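Local coordinates for protein halohydrin dehalogenase (PDB 4IY1) that catalyses the release of halide from vicinal halohydrins to form epoxides, and in this heavily engineered form is linked to cyanolysis in atorvastatin synthesis, at residues Ile5-Lys10 / Leu76-Ile81; Met15-Arg20 / Lys215-Leu220; Gly71-Leu76 / Asn113-Gln118; Asn167-Ala172 / Ser228-Thr233; Ala172-Gly177 / Gly234-Leu239. The protein carries 37 engineered substitutions. One frame throughout, in Å; residues are numbered along the deposited sequence.

Interaction 1 (Ile5-Lys10 / Leu76-Ile81); sequences IVTNVK and LVSNDI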
# COMPACT_ATOMS: atom_id res chain seq x y z
N ILE B 5 -7.09 -10.12 -27.37
CA ILE B 5 -6.07 -11.18 -27.33
C ILE B 5 -5.83 -11.60 -25.91
O ILE B 5 -5.55 -10.75 -25.05
CB ILE B 5 -4.70 -10.68 -27.80
CG1 ILE B 5 -4.81 -10.00 -29.14
CG2 ILE B 5 -3.68 -11.81 -27.83
CD1 ILE B 5 -3.58 -9.18 -29.46
N VAL B 6 -5.80 -12.90 -25.69
CA VAL B 6 -5.43 -13.47 -24.40
C VAL B 6 -4.25 -14.39 -24.69
O VAL B 6 -4.26 -15.12 -25.68
CB VAL B 6 -6.60 -14.30 -23.80
CG1 VAL B 6 -6.21 -14.93 -22.47
CG2 VAL B 6 -7.86 -13.46 -23.67
N THR B 7 -3.17 -14.22 -23.94
CA THR B 7 -1.98 -15.00 -24.13
C THR B 7 -2.03 -16.22 -23.22
O THR B 7 -2.77 -16.23 -22.21
CB THR B 7 -0.70 -14.17 -23.80
OG1 THR B 7 -0.74 -13.71 -22.43
CG2 THR B 7 -0.59 -12.97 -24.75
N ASN B 8 -1.17 -17.19 -23.50
CA ASN B 8 -1.04 -18.38 -22.68
C ASN B 8 -2.40 -18.98 -22.32
O ASN B 8 -2.67 -19.32 -21.17
CB ASN B 8 -0.21 -18.07 -21.43
CG ASN B 8 1.25 -17.73 -21.77
OD1 ASN B 8 1.86 -18.35 -22.64
ND2 ASN B 8 1.78 -16.72 -21.12
N VAL B 9 -3.25 -19.14 -23.32
CA VAL B 9 -4.67 -19.29 -23.09
C VAL B 9 -5.01 -20.57 -22.34
O VAL B 9 -6.03 -20.64 -21.66
CB VAL B 9 -5.49 -19.18 -24.38
CG1 VAL B 9 -5.33 -20.44 -25.23
CG2 VAL B 9 -6.95 -18.93 -24.05
N LYS B 10 -4.10 -21.54 -22.33
CA LYS B 10 -4.34 -22.83 -21.67
C LYS B 10 -4.00 -22.83 -20.19
O LYS B 10 -4.16 -23.85 -19.53
CB LYS B 10 -3.57 -23.95 -22.36
CG LYS B 10 -4.04 -24.23 -23.79
CD LYS B 10 -3.19 -25.32 -24.42
CE LYS B 10 -3.93 -26.07 -25.53
NZ LYS B 10 -3.03 -27.02 -26.25
N LEU B 76 -6.05 -6.15 -24.73
CA LEU B 76 -4.94 -7.03 -24.49
C LEU B 76 -5.08 -7.62 -23.10
O LEU B 76 -5.14 -6.89 -22.11
CB LEU B 76 -3.63 -6.24 -24.55
CG LEU B 76 -2.35 -6.92 -24.06
CD1 LEU B 76 -2.05 -8.18 -24.88
CD2 LEU B 76 -1.15 -5.93 -24.12
N VAL B 77 -5.08 -8.94 -23.00
CA VAL B 77 -4.93 -9.58 -21.71
C VAL B 77 -3.61 -10.31 -21.69
O VAL B 77 -3.44 -11.34 -22.37
CB VAL B 77 -6.07 -10.58 -21.41
CG1 VAL B 77 -5.89 -11.18 -20.03
CG2 VAL B 77 -7.42 -9.91 -21.54
N SER B 78 -2.63 -9.72 -20.99
CA SER B 78 -1.35 -10.34 -20.84
C SER B 78 -1.35 -11.28 -19.65
O SER B 78 -1.24 -10.85 -18.48
CB SER B 78 -0.23 -9.30 -20.75
OG SER B 78 1.04 -9.89 -20.96
N ASN B 79 -1.55 -12.55 -19.96
CA ASN B 79 -1.72 -13.62 -18.98
C ASN B 79 -0.39 -14.34 -18.82
O ASN B 79 -0.08 -15.28 -19.55
CB ASN B 79 -2.82 -14.58 -19.47
CG ASN B 79 -2.97 -15.84 -18.61
OD1 ASN B 79 -3.18 -15.76 -17.40
ND2 ASN B 79 -2.90 -17.00 -19.25
N ASP B 80 0.44 -13.82 -17.93
CA ASP B 80 1.82 -14.22 -17.88
C ASP B 80 2.12 -15.33 -16.87
O ASP B 80 1.59 -15.34 -15.75
CB ASP B 80 2.72 -13.01 -17.65
CG ASP B 80 2.73 -12.07 -18.86
OD1 ASP B 80 3.11 -12.53 -19.98
OD2 ASP B 80 2.19 -10.96 -18.72
N ILE B 81 2.96 -16.27 -17.28
CA ILE B 81 3.22 -17.45 -16.48
C ILE B 81 4.70 -17.74 -16.46
O ILE B 81 5.42 -17.33 -17.36
CB ILE B 81 2.44 -18.68 -16.99
CG1 ILE B 81 2.84 -18.96 -18.45
CG2 ILE B 81 0.93 -18.38 -16.93
CD1 ILE B 81 2.26 -20.23 -19.03
O HOH W 1 1.52 -12.55 -21.88

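Interaction 2 (Met15-Arg20 / Lys215-Leu220); sequences MGSALR and KELGEL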
# COMPACT_ATOMS: atom_id res chain seq x y z
N MET B 15 -8.25 -19.35 -19.82
CA MET B 15 -9.57 -19.83 -20.34
C MET B 15 -10.73 -19.02 -19.77
O MET B 15 -11.62 -18.58 -20.50
CB MET B 15 -9.77 -21.33 -20.06
CG MET B 15 -8.75 -22.21 -20.74
SD MET B 15 -8.79 -22.03 -22.53
CE MET B 15 -10.46 -22.59 -22.87
N GLY B 16 -10.67 -18.74 -18.48
CA GLY B 16 -11.69 -17.88 -17.87
C GLY B 16 -11.82 -16.58 -18.62
O GLY B 16 -12.93 -16.10 -18.88
N SER B 17 -10.69 -16.00 -19.01
CA SER B 17 -10.69 -14.73 -19.71
C SER B 17 -11.27 -14.87 -21.09
O SER B 17 -12.13 -14.10 -21.49
CB SER B 17 -9.28 -14.15 -19.80
OG SER B 17 -8.80 -13.83 -18.52
N ALA B 18 -10.72 -15.79 -21.88
CA ALA B 18 -11.11 -15.88 -23.30
C ALA B 18 -12.58 -16.28 -23.41
O ALA B 18 -13.35 -15.63 -24.13
CB ALA B 18 -10.22 -16.87 -24.06
N LEU B 19 -12.98 -17.31 -22.67
CA LEU B 19 -14.38 -17.78 -22.71
C LEU B 19 -15.35 -16.69 -22.30
O LEU B 19 -16.30 -16.39 -23.04
CB LEU B 19 -14.57 -19.01 -21.83
CG LEU B 19 -13.82 -20.27 -22.26
CD1 LEU B 19 -13.97 -21.40 -21.25
CD2 LEU B 19 -14.28 -20.71 -23.63
N ARG B 20 -15.12 -16.06 -21.15
CA ARG B 20 -16.00 -14.97 -20.70
C ARG B 20 -15.98 -13.76 -21.65
O ARG B 20 -17.02 -13.14 -21.92
CB ARG B 20 -15.68 -14.56 -19.26
CG ARG B 20 -16.74 -13.69 -18.62
CD ARG B 20 -18.13 -14.31 -18.77
NE ARG B 20 -19.21 -13.43 -18.32
CZ ARG B 20 -19.87 -12.58 -19.12
NH1 ARG B 20 -19.50 -12.41 -20.39
NH2 ARG B 20 -20.89 -11.88 -18.64
N LYS B 215 -14.14 -18.64 -13.57
CA LYS B 215 -15.23 -17.81 -14.02
C LYS B 215 -15.18 -16.44 -13.29
O LYS B 215 -15.64 -15.44 -13.83
CB LYS B 215 -16.57 -18.50 -13.75
CG LYS B 215 -17.75 -17.56 -13.90
CD LYS B 215 -18.92 -18.25 -14.56
CE LYS B 215 -19.63 -17.36 -15.57
NZ LYS B 215 -21.09 -17.58 -15.41
N GLU B 216 -14.72 -16.43 -12.05
CA GLU B 216 -14.64 -15.17 -11.29
C GLU B 216 -13.55 -14.28 -11.92
O GLU B 216 -13.81 -13.13 -12.30
CB GLU B 216 -14.34 -15.45 -9.81
CG GLU B 216 -15.57 -15.94 -9.02
CD GLU B 216 -15.24 -16.32 -7.58
OE1 GLU B 216 -15.77 -15.66 -6.65
OE2 GLU B 216 -14.34 -17.19 -7.38
N LEU B 217 -12.43 -14.91 -12.24
CA LEU B 217 -11.32 -14.25 -12.88
C LEU B 217 -11.70 -13.73 -14.27
O LEU B 217 -11.49 -12.55 -14.59
CB LEU B 217 -10.10 -15.17 -12.92
CG LEU B 217 -8.80 -14.46 -13.36
CD1 LEU B 217 -7.54 -15.17 -12.90
CD2 LEU B 217 -8.83 -14.27 -14.86
N GLY B 218 -12.42 -14.55 -15.03
CA GLY B 218 -13.08 -14.11 -16.27
C GLY B 218 -14.09 -12.99 -16.15
O GLY B 218 -14.19 -12.13 -17.04
N GLU B 219 -14.94 -13.05 -15.14
CA GLU B 219 -15.97 -12.02 -15.02
C GLU B 219 -15.28 -10.65 -14.77
O GLU B 219 -15.73 -9.61 -15.27
CB GLU B 219 -16.95 -12.35 -13.88
CG GLU B 219 -17.75 -13.64 -14.09
CD GLU B 219 -19.06 -13.39 -14.81
OE1 GLU B 219 -19.25 -12.31 -15.39
OE2 GLU B 219 -19.95 -14.25 -14.72
N LEU B 220 -14.19 -10.66 -14.03
CA LEU B 220 -13.51 -9.42 -13.66
C LEU B 220 -12.83 -8.84 -14.90
O LEU B 220 -13.06 -7.70 -15.25
CB LEU B 220 -12.47 -9.67 -12.57
CG LEU B 220 -11.65 -8.42 -12.20
CD1 LEU B 220 -12.57 -7.27 -11.76
CD2 LEU B 220 -10.64 -8.70 -11.12

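Interaction 3 (Gly71-Leu76 / Asn113-Gln118); sequences GHVDIL and NAVASQ. Engineered in segment 71-76: His-72 (natural residue Gln), Ile-75 (natural residue Val).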
# COMPACT_ATOMS: atom_id res chain seq x y z
N GLY B 71 -8.87 -7.26 -37.41
CA GLY B 71 -9.19 -5.84 -37.39
C GLY B 71 -8.19 -4.91 -36.72
O GLY B 71 -7.59 -4.06 -37.38
N HIS B 72 -8.03 -5.04 -35.40
CA HIS B 72 -7.45 -4.00 -34.56
C HIS B 72 -7.71 -4.38 -33.17
O HIS B 72 -8.86 -4.64 -32.81
CB HIS B 72 -8.11 -2.64 -34.81
CG HIS B 72 -7.26 -1.67 -35.60
ND1 HIS B 72 -7.79 -0.67 -36.35
CD2 HIS B 72 -5.87 -1.60 -35.78
CE1 HIS B 72 -6.79 0.01 -36.94
NE2 HIS B 72 -5.62 -0.56 -36.59
N VAL B 73 -6.69 -4.32 -32.33
CA VAL B 73 -6.79 -4.89 -30.99
C VAL B 73 -7.42 -3.88 -30.02
O VAL B 73 -6.96 -2.75 -29.90
CB VAL B 73 -5.42 -5.36 -30.48
CG1 VAL B 73 -5.51 -5.90 -29.07
CG2 VAL B 73 -4.82 -6.38 -31.43
N ASP B 74 -8.56 -4.24 -29.45
CA ASP B 74 -9.22 -3.37 -28.50
C ASP B 74 -8.82 -3.77 -27.09
O ASP B 74 -8.81 -2.96 -26.18
CB ASP B 74 -10.74 -3.44 -28.66
CG ASP B 74 -11.21 -2.92 -30.01
OD1 ASP B 74 -11.55 -3.75 -30.88
OD2 ASP B 74 -11.31 -1.69 -30.19
N ILE B 75 -8.56 -5.06 -26.90
CA ILE B 75 -8.24 -5.56 -25.58
C ILE B 75 -7.03 -6.47 -25.58
O ILE B 75 -6.97 -7.45 -26.34
CB ILE B 75 -9.44 -6.31 -24.95
CG1 ILE B 75 -10.65 -5.37 -24.81
CG2 ILE B 75 -9.08 -6.82 -23.57
CD1 ILE B 75 -11.96 -6.03 -25.20
N LEU B 76 -6.05 -6.15 -24.73
CA LEU B 76 -4.94 -7.03 -24.49
C LEU B 76 -5.08 -7.62 -23.10
O LEU B 76 -5.14 -6.89 -22.11
CB LEU B 76 -3.63 -6.24 -24.55
CG LEU B 76 -2.35 -6.92 -24.06
CD1 LEU B 76 -2.05 -8.18 -24.88
CD2 LEU B 76 -1.15 -5.93 -24.12
N ASN B 113 3.87 -2.42 -25.37
CA ASN B 113 4.66 -1.63 -26.31
C ASN B 113 4.27 -1.93 -27.78
O ASN B 113 4.06 -1.00 -28.55
CB ASN B 113 6.17 -1.86 -26.04
CG ASN B 113 7.07 -1.27 -27.12
OD1 ASN B 113 7.49 -1.97 -28.03
ND2 ASN B 113 7.46 -0.01 -26.95
N ALA B 114 3.93 -3.18 -28.09
CA ALA B 114 3.44 -3.53 -29.44
C ALA B 114 2.04 -3.01 -29.80
O ALA B 114 1.73 -2.76 -30.96
CB ALA B 114 3.53 -5.05 -29.68
N VAL B 115 1.17 -2.83 -28.81
CA VAL B 115 -0.21 -2.54 -29.14
C VAL B 115 -0.51 -1.06 -28.96
O VAL B 115 -1.52 -0.54 -29.47
CB VAL B 115 -1.19 -3.46 -28.37
CG1 VAL B 115 -1.44 -2.96 -26.96
CG2 VAL B 115 -2.49 -3.60 -29.12
N ALA B 116 0.36 -0.37 -28.24
CA ALA B 116 -0.02 0.89 -27.64
C ALA B 116 -0.27 1.99 -28.70
O ALA B 116 -1.14 2.86 -28.54
CB ALA B 116 1.04 1.33 -26.65
N SER B 117 0.46 1.95 -29.81
CA SER B 117 0.40 3.11 -30.68
C SER B 117 -0.86 3.10 -31.55
O SER B 117 -1.50 4.14 -31.70
CB SER B 117 1.70 3.28 -31.48
OG SER B 117 1.81 2.28 -32.46
N GLN B 118 -1.36 1.91 -31.91
CA GLN B 118 -2.72 1.85 -32.50
C GLN B 118 -3.86 2.22 -31.56
O GLN B 118 -4.75 3.01 -31.92
CB GLN B 118 -2.99 0.54 -33.25
CG GLN B 118 -2.85 -0.74 -32.45
CD GLN B 118 -3.78 -1.84 -32.95
OE1 GLN B 118 -5.00 -1.79 -32.73
NE2 GLN B 118 -3.21 -2.86 -33.58

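Interaction 4 (Asn167-Ala172 / Ser228-Thr233); sequences NIPVFA and SCDYLT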
# COMPACT_ATOMS: atom_id res chain seq x y z
N ASN B 167 -7.24 7.98 -23.47
CA ASN B 167 -8.44 7.20 -23.18
C ASN B 167 -8.26 5.66 -23.17
O ASN B 167 -9.15 4.92 -23.60
CB ASN B 167 -9.57 7.59 -24.12
CG ASN B 167 -10.90 6.97 -23.73
OD1 ASN B 167 -11.35 7.11 -22.59
ND2 ASN B 167 -11.53 6.28 -24.67
N ILE B 168 -7.14 5.19 -22.63
CA ILE B 168 -6.87 3.75 -22.57
C ILE B 168 -6.63 3.35 -21.11
O ILE B 168 -5.53 3.58 -20.60
CB ILE B 168 -5.58 3.44 -23.34
CG1 ILE B 168 -5.79 3.70 -24.83
CG2 ILE B 168 -5.12 2.00 -23.14
CD1 ILE B 168 -4.49 3.84 -25.57
N PRO B 169 -7.60 2.66 -20.48
CA PRO B 169 -7.43 2.22 -19.09
C PRO B 169 -6.45 1.07 -19.00
O PRO B 169 -6.36 0.27 -19.92
CB PRO B 169 -8.84 1.74 -18.70
CG PRO B 169 -9.76 2.50 -19.63
CD PRO B 169 -8.99 2.47 -20.93
N VAL B 170 -5.61 1.07 -17.96
CA VAL B 170 -4.65 -0.04 -17.77
C VAL B 170 -4.83 -0.62 -16.34
O VAL B 170 -5.04 0.13 -15.41
CB VAL B 170 -3.20 0.45 -17.97
CG1 VAL B 170 -2.23 -0.69 -17.87
CG2 VAL B 170 -3.03 1.17 -19.34
N PHE B 171 -4.82 -1.94 -16.21
CA PHE B 171 -5.21 -2.63 -14.96
C PHE B 171 -4.24 -3.77 -14.75
O PHE B 171 -3.79 -4.37 -15.73
CB PHE B 171 -6.60 -3.26 -15.08
CG PHE B 171 -7.69 -2.29 -15.36
CD1 PHE B 171 -8.29 -2.26 -16.59
CD2 PHE B 171 -8.14 -1.42 -14.36
CE1 PHE B 171 -9.33 -1.39 -16.85
CE2 PHE B 171 -9.15 -0.52 -14.62
CZ PHE B 171 -9.75 -0.50 -15.86
N ALA B 172 -3.98 -4.13 -13.49
CA ALA B 172 -3.37 -5.44 -13.17
C ALA B 172 -4.30 -6.30 -12.30
O ALA B 172 -4.97 -5.79 -11.41
CB ALA B 172 -2.03 -5.27 -12.48
N SER B 228 -17.27 -0.15 -18.99
CA SER B 228 -18.25 0.26 -17.97
C SER B 228 -17.64 1.05 -16.81
O SER B 228 -18.36 1.77 -16.07
CB SER B 228 -18.94 -0.97 -17.38
OG SER B 228 -19.78 -1.55 -18.34
N CYS B 229 -16.37 0.77 -16.52
CA CYS B 229 -15.71 1.39 -15.38
C CYS B 229 -14.27 1.79 -15.69
O CYS B 229 -13.36 1.42 -14.96
CB CYS B 229 -15.72 0.45 -14.17
SG CYS B 229 -15.59 1.34 -12.60
N ASP B 230 -14.08 2.61 -16.73
CA ASP B 230 -12.75 3.02 -17.13
C ASP B 230 -12.07 3.83 -16.03
O ASP B 230 -10.86 3.97 -16.02
CB ASP B 230 -12.82 3.87 -18.41
CG ASP B 230 -13.20 3.05 -19.63
OD1 ASP B 230 -13.17 1.79 -19.59
OD2 ASP B 230 -13.53 3.70 -20.65
N TYR B 231 -12.86 4.48 -15.20
CA TYR B 231 -12.34 5.32 -14.15
C TYR B 231 -11.52 4.60 -13.08
O TYR B 231 -10.88 5.25 -12.24
CB TYR B 231 -13.47 6.15 -13.53
CG TYR B 231 -13.08 7.57 -13.19
CD1 TYR B 231 -13.14 8.05 -11.86
CD2 TYR B 231 -12.60 8.44 -14.19
CE1 TYR B 231 -12.76 9.35 -11.55
CE2 TYR B 231 -12.21 9.74 -13.88
CZ TYR B 231 -12.30 10.19 -12.56
OH TYR B 231 -11.90 11.46 -12.25
N LEU B 232 -11.56 3.26 -13.09
CA LEU B 232 -10.75 2.44 -12.17
C LEU B 232 -9.30 2.31 -12.65
O LEU B 232 -8.48 1.63 -12.02
CB LEU B 232 -11.35 1.03 -12.07
CG LEU B 232 -12.36 0.77 -10.98
CD1 LEU B 232 -12.99 -0.61 -11.20
CD2 LEU B 232 -11.67 0.86 -9.62
N THR B 233 -8.99 2.92 -13.79
CA THR B 233 -7.70 2.71 -14.41
C THR B 233 -6.52 2.83 -13.43
O THR B 233 -6.48 3.73 -12.59
CB THR B 233 -7.51 3.62 -15.64
OG1 THR B 233 -6.27 3.31 -16.28
CG2 THR B 233 -7.57 5.13 -15.28
O HOH W 2 -13.35 6.21 -20.85
O HOH W 3 -5.25 4.97 -18.14

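Interaction 5 (Ala172-Gly177 / Gly234-Leu239); sequences AIAPNG and GQVFWL. Engineered in segment 172-177: Ala-174 (natural residue Gly), Gly-177 (natural residue Tyr).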
# COMPACT_ATOMS: atom_id res chain seq x y z
N ALA B 172 -3.98 -4.13 -13.49
CA ALA B 172 -3.37 -5.44 -13.17
C ALA B 172 -4.30 -6.30 -12.30
O ALA B 172 -4.97 -5.79 -11.41
CB ALA B 172 -2.03 -5.27 -12.48
N ILE B 173 -4.36 -7.60 -12.57
CA ILE B 173 -5.13 -8.50 -11.72
C ILE B 173 -4.17 -9.43 -11.02
O ILE B 173 -3.45 -10.17 -11.67
CB ILE B 173 -6.16 -9.34 -12.51
CG1 ILE B 173 -7.28 -8.45 -13.05
CG2 ILE B 173 -6.78 -10.42 -11.60
CD1 ILE B 173 -8.15 -9.15 -14.10
N ALA B 174 -4.14 -9.37 -9.69
CA ALA B 174 -3.12 -10.05 -8.93
C ALA B 174 -3.79 -11.21 -8.14
O ALA B 174 -4.34 -10.98 -7.08
CB ALA B 174 -2.46 -9.07 -7.94
N PRO B 175 -3.81 -12.41 -8.71
CA PRO B 175 -4.60 -13.48 -8.10
C PRO B 175 -3.83 -14.29 -7.08
O PRO B 175 -2.59 -14.24 -7.01
CB PRO B 175 -5.00 -14.36 -9.30
CG PRO B 175 -4.46 -13.68 -10.52
CD PRO B 175 -3.38 -12.75 -10.07
N ASN B 176 -4.56 -14.94 -6.19
CA ASN B 176 -4.03 -16.13 -5.50
C ASN B 176 -5.18 -17.12 -5.27
O ASN B 176 -6.30 -16.71 -5.04
CB ASN B 176 -3.37 -15.75 -4.17
CG ASN B 176 -2.77 -16.96 -3.45
OD1 ASN B 176 -3.33 -17.46 -2.46
ND2 ASN B 176 -1.62 -17.41 -3.92
N GLY B 177 -4.90 -18.42 -5.46
CA GLY B 177 -5.86 -19.46 -5.15
C GLY B 177 -6.95 -19.57 -6.20
O GLY B 177 -8.09 -19.97 -5.90
N GLY B 234 -5.54 1.92 -13.54
CA GLY B 234 -4.38 1.97 -12.63
C GLY B 234 -4.50 1.07 -11.38
O GLY B 234 -3.50 0.72 -10.80
N GLN B 235 -5.70 0.58 -11.11
CA GLN B 235 -5.95 -0.37 -10.00
C GLN B 235 -5.27 -1.69 -10.24
O GLN B 235 -5.28 -2.24 -11.35
CB GLN B 235 -7.46 -0.60 -9.87
CG GLN B 235 -7.89 -1.46 -8.68
CD GLN B 235 -7.97 -0.65 -7.39
OE1 GLN B 235 -8.54 0.44 -7.36
NE2 GLN B 235 -7.28 -1.11 -6.36
N VAL B 236 -4.65 -2.19 -9.18
CA VAL B 236 -4.26 -3.59 -9.05
C VAL B 236 -5.34 -4.30 -8.21
O VAL B 236 -5.62 -3.91 -7.09
CB VAL B 236 -2.92 -3.67 -8.28
CG1 VAL B 236 -2.43 -5.11 -8.19
CG2 VAL B 236 -1.87 -2.78 -8.96
N PHE B 237 -5.95 -5.33 -8.77
CA PHE B 237 -7.05 -6.02 -8.09
C PHE B 237 -6.51 -7.26 -7.43
O PHE B 237 -5.81 -8.03 -8.07
CB PHE B 237 -8.11 -6.44 -9.11
CG PHE B 237 -8.72 -5.30 -9.85
CD1 PHE B 237 -9.88 -4.71 -9.40
CD2 PHE B 237 -8.08 -4.75 -10.95
CE1 PHE B 237 -10.47 -3.68 -10.10
CE2 PHE B 237 -8.63 -3.69 -11.63
CZ PHE B 237 -9.81 -3.14 -11.19
N TRP B 238 -6.68 -7.36 -6.12
CA TRP B 238 -6.16 -8.49 -5.34
C TRP B 238 -7.23 -9.55 -5.24
O TRP B 238 -8.18 -9.42 -4.43
CB TRP B 238 -5.71 -8.02 -3.96
CG TRP B 238 -4.66 -6.92 -4.00
CD1 TRP B 238 -4.86 -5.52 -4.07
CD2 TRP B 238 -3.20 -7.10 -4.07
NE1 TRP B 238 -3.64 -4.84 -4.12
CE2 TRP B 238 -2.61 -5.73 -4.11
CE3 TRP B 238 -2.34 -8.20 -4.00
CZ2 TRP B 238 -1.24 -5.52 -4.15
CZ3 TRP B 238 -0.96 -7.97 -4.08
CH2 TRP B 238 -0.42 -6.67 -4.14
N LEU B 239 -7.24 -10.42 -6.26
CA LEU B 239 -8.22 -11.51 -6.43
C LEU B 239 -7.74 -12.73 -5.66
O LEU B 239 -7.18 -13.67 -6.24
CB LEU B 239 -8.25 -11.92 -7.91
CG LEU B 239 -9.53 -12.06 -8.74
CD1 LEU B 239 -9.32 -12.94 -9.97
CD2 LEU B 239 -10.78 -12.44 -7.98

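Interaction 1 (Ile5-Lys10 / Leu76-Ile81)
Thr-7 carries OG1 in the crowded position between its backbone N and carbonyl carbon (chi1 59°), facing the neighbouring strand, while Asn-79 sets CG anti to its own N (chi1 173°) and brings its amide to the Thr-7 carbonyl. The setting is the pair of inner parallel strands of a Rossmann-type sheet, 3-6 beside 75-79. Val-77 N donates to Ile-5 O at 2.8 Å, nearly along the C=O axis, and Val-77 O takes a longer bond from Thr-7 N. Past Val-6 the strand has ended, and from Thr-7 on side chains take over the pairing. Thr-7 OG1 accepts from Asn-79 N at 2.8 Å. Asn-79 ND2 reaches a lone pair of Thr-7 O at 3.1 Å and also bonds His-11 O, while OD1 takes Gly-13 N, so both ends of this buried amide are held by the turn after the first strand. A water bridges Thr-7 OG1 to Ser-78 OG and Asp-80 OD1, and Ser-78 OG donates a hydrogen bond to Asp-80 OD2. Farthest along, Asn-8 ND2 donates to Asn-79 O at 2.8 Å, and Asn-8 CG meets Ile-81 CD1 tip to tip at 3.8 Å.

Interaction 2 (Met15-Arg20 / Lys215-Leu220)
Two helices on the same flank of the Rossmann-type sheet, 14-23 and 214-225, cross here through a pair of glycines. The axes of segments 15-20 and 215-220 come within 7.3 Å at a signed crossing angle of -54°, a spacing possible because Gly-218 has no side chain where it meets the backbone at Gly-16. At the tight point Gly-218 CA lies 3.3 Å from Gly-16 O in a CA-H...O contact, and the same carbonyl still accepts Arg-20 N within its own helix. Towards the sheet, Ser-17 OG sits 3.7 Å from Leu-217 CD2. That hydroxyl is bonded back to Gly-13 O, one turn earlier, so what it offers Leu-217 is packing alone.

The outer side is looser and polar. Arg-20 leaves its helix with CG anti to the backbone N, lays CG against Gly-218 O at 3.4 Å, then bends at chi2 to bring the guanidinium obliquely across Glu-219. The salt bridge, Arg-20 NE to Glu-219 OE1 at 3.1 Å, is a weak, bent hydrogen bond (141° at H); the guanidinium and carboxylate planes stand 72° apart. Glu-219 also packs on Ser-228 of the second subunit. The exposed Lys-215 completes the network from the carboxylate's other oxygen, its NZ 3.6 Å from Glu-219 OE2, so one carboxylate probably offsets two positive charges whose Arg-20 NE and Lys-215 NZ atoms are 5.4 Å apart.

Interaction 3 (Gly71-Leu76 / Asn113-Gln118)
The imidazole of His-72 and the side-chain amide of Gln-118 meet with their planes 67° apart, sliding past each other in opposite directions. Gln-118 OE1 approaches the ring obliquely and comes to 3.2 Å from CD2 of His-72. That histidine is an engineered residue and is poorly ordered, so the better-defined half of the contact is at Val-73. Gln-118 starts from the crowded rotamer, CG between its backbone N and carbonyl carbon (chi1 58°), and runs extended beyond CG, carrying OE1 to the backbone N of Val-73. The bond is 3.1 Å long from Val-73 N to Gln-118 OE1 and not straight, with the donor 27° out of the carbonyl plane. The amide's other end, NE2, has a weak bond to Thr-67 OG1.

One turn earlier, Val-115 divides its two methyls. CG2 rests 3.7 Å from Val-73 CB, the two valines crossing at about a right angle, and CG1 faces Leu-76 CD2 at 4.1 Å. The contact thereby lays helix 94-122 over the approach to strand 75-79 in the Rossmann-type fold, while Asn-113 of the same helix bonds backbone oxygens of Ile-89 and Tyr-92 of the third subunit. A buried amide oxygen thus satisfies the backbone N-H just ahead of the strand, and Val-115 packs on Val-73 and Leu-76 beside it.

Interaction 4 (Asn167-Ala172 / Ser228-Thr233)
This is a loop-to-strand contact at the start of the Rossmann-type sheet's penultimate strand, next to the edge strand 236-239: the 3-10 turn 230-232, which follows helix 214-225, closes over the entry to strand 170-175. Thr-233 does most of the work. Its OG1, anti to the backbone N, accepts Val-170 N at 2.9 Å, nearly straight at 161°, and donates to a water that in turn donates to Ile-168 O. Thr-233 CB packs 3.8 Å from Pro-169 CB, while Pro-169 CG lies 3.5 Å from Asp-230 CG, crossing it obliquely. Deeper in, the edge of the Phe-171 ring meets the turn, CE2 3.4 Å from Leu-232 O. Asp-230 OD1 takes His-126 NE2. Tyr-231 points away, bonding Arg-210 O of the second subunit. One threonine hydroxyl thus serves as acceptor for the strand and donor to water, and at the outer end the water between Asn-167 OD1 and Asp-230 OD2 donates to both, so two acceptors are joined without a direct bond.

Interaction 5 (Ala172-Gly177 / Gly234-Leu239)
Strands 170-175 and 236-239 are the last two of the parallel Rossmann-type sheet, and their ladder runs from Ala-172 to Asn-176. Ala-172 uses both backbone groups, N donating to Gln-235 O at 3.1 Å and O accepting Phe-237 N at 2.9 Å. Ala-174, an engineered residue, does the same with N to Phe-237 O at 2.7 Å and, weakly, O from Leu-239 N. Asn-176 N closes the ladder on Leu-239 O at 2.9 Å, the donor standing 37° out of the carbonyl plane.

On one face lie Ile-173, Pro-175, Phe-237 and Leu-239. Ile-173 and Leu-239 run side by side, CG2 to CD1 3.9 Å. The Phe-237 ring turns its edge to Ala-172 O, 3.3 Å from CD2, and receives Gln-235 CG over its centre. On the other face Ala-174 CB sits 4.0 Å above the plane of the Trp-238 indole, offset toward the rim, with Val-236 CG1 on that same side of the ring.

Helix 214-225 covers the Ile-173 and Phe-237 face through Leu-217, Leu-220, Val-221 and Leu-224, and on the other face helix 143-163 meets Ala-172. Beyond strand 236-239 comes the second subunit: Gln-235 OE1 bonds Trp-238 N of that chain and Phe-237 packs on Phe-237 of that subunit, while strand 126-130 flanks strand 170-175 on its inner side.

In the fold
From the N terminus, interaction 1 is the first to open, bringing strand 3-6 beside strand 75-79 and closing a loop of 65 residues. Interaction 2 opens within that loop and closes far along the chain at helix 214-225, so the two cross. Interaction 3 closes a loop of 36 residues, crosses interaction 1, shares Leu-76 with it, and lies wholly within the span of interaction 2. Interactions 4 and 5 close loops of 55 and 56 residues, overlap at Ala-172 and cross each other; both also cross interaction 2. Packing of Val-6 and Val-9 on helix 14-23, and of Leu-217 and Leu-220 against strands 170-175 and 236-239, lets interaction 2 bridge the first strand to the sheet's last two.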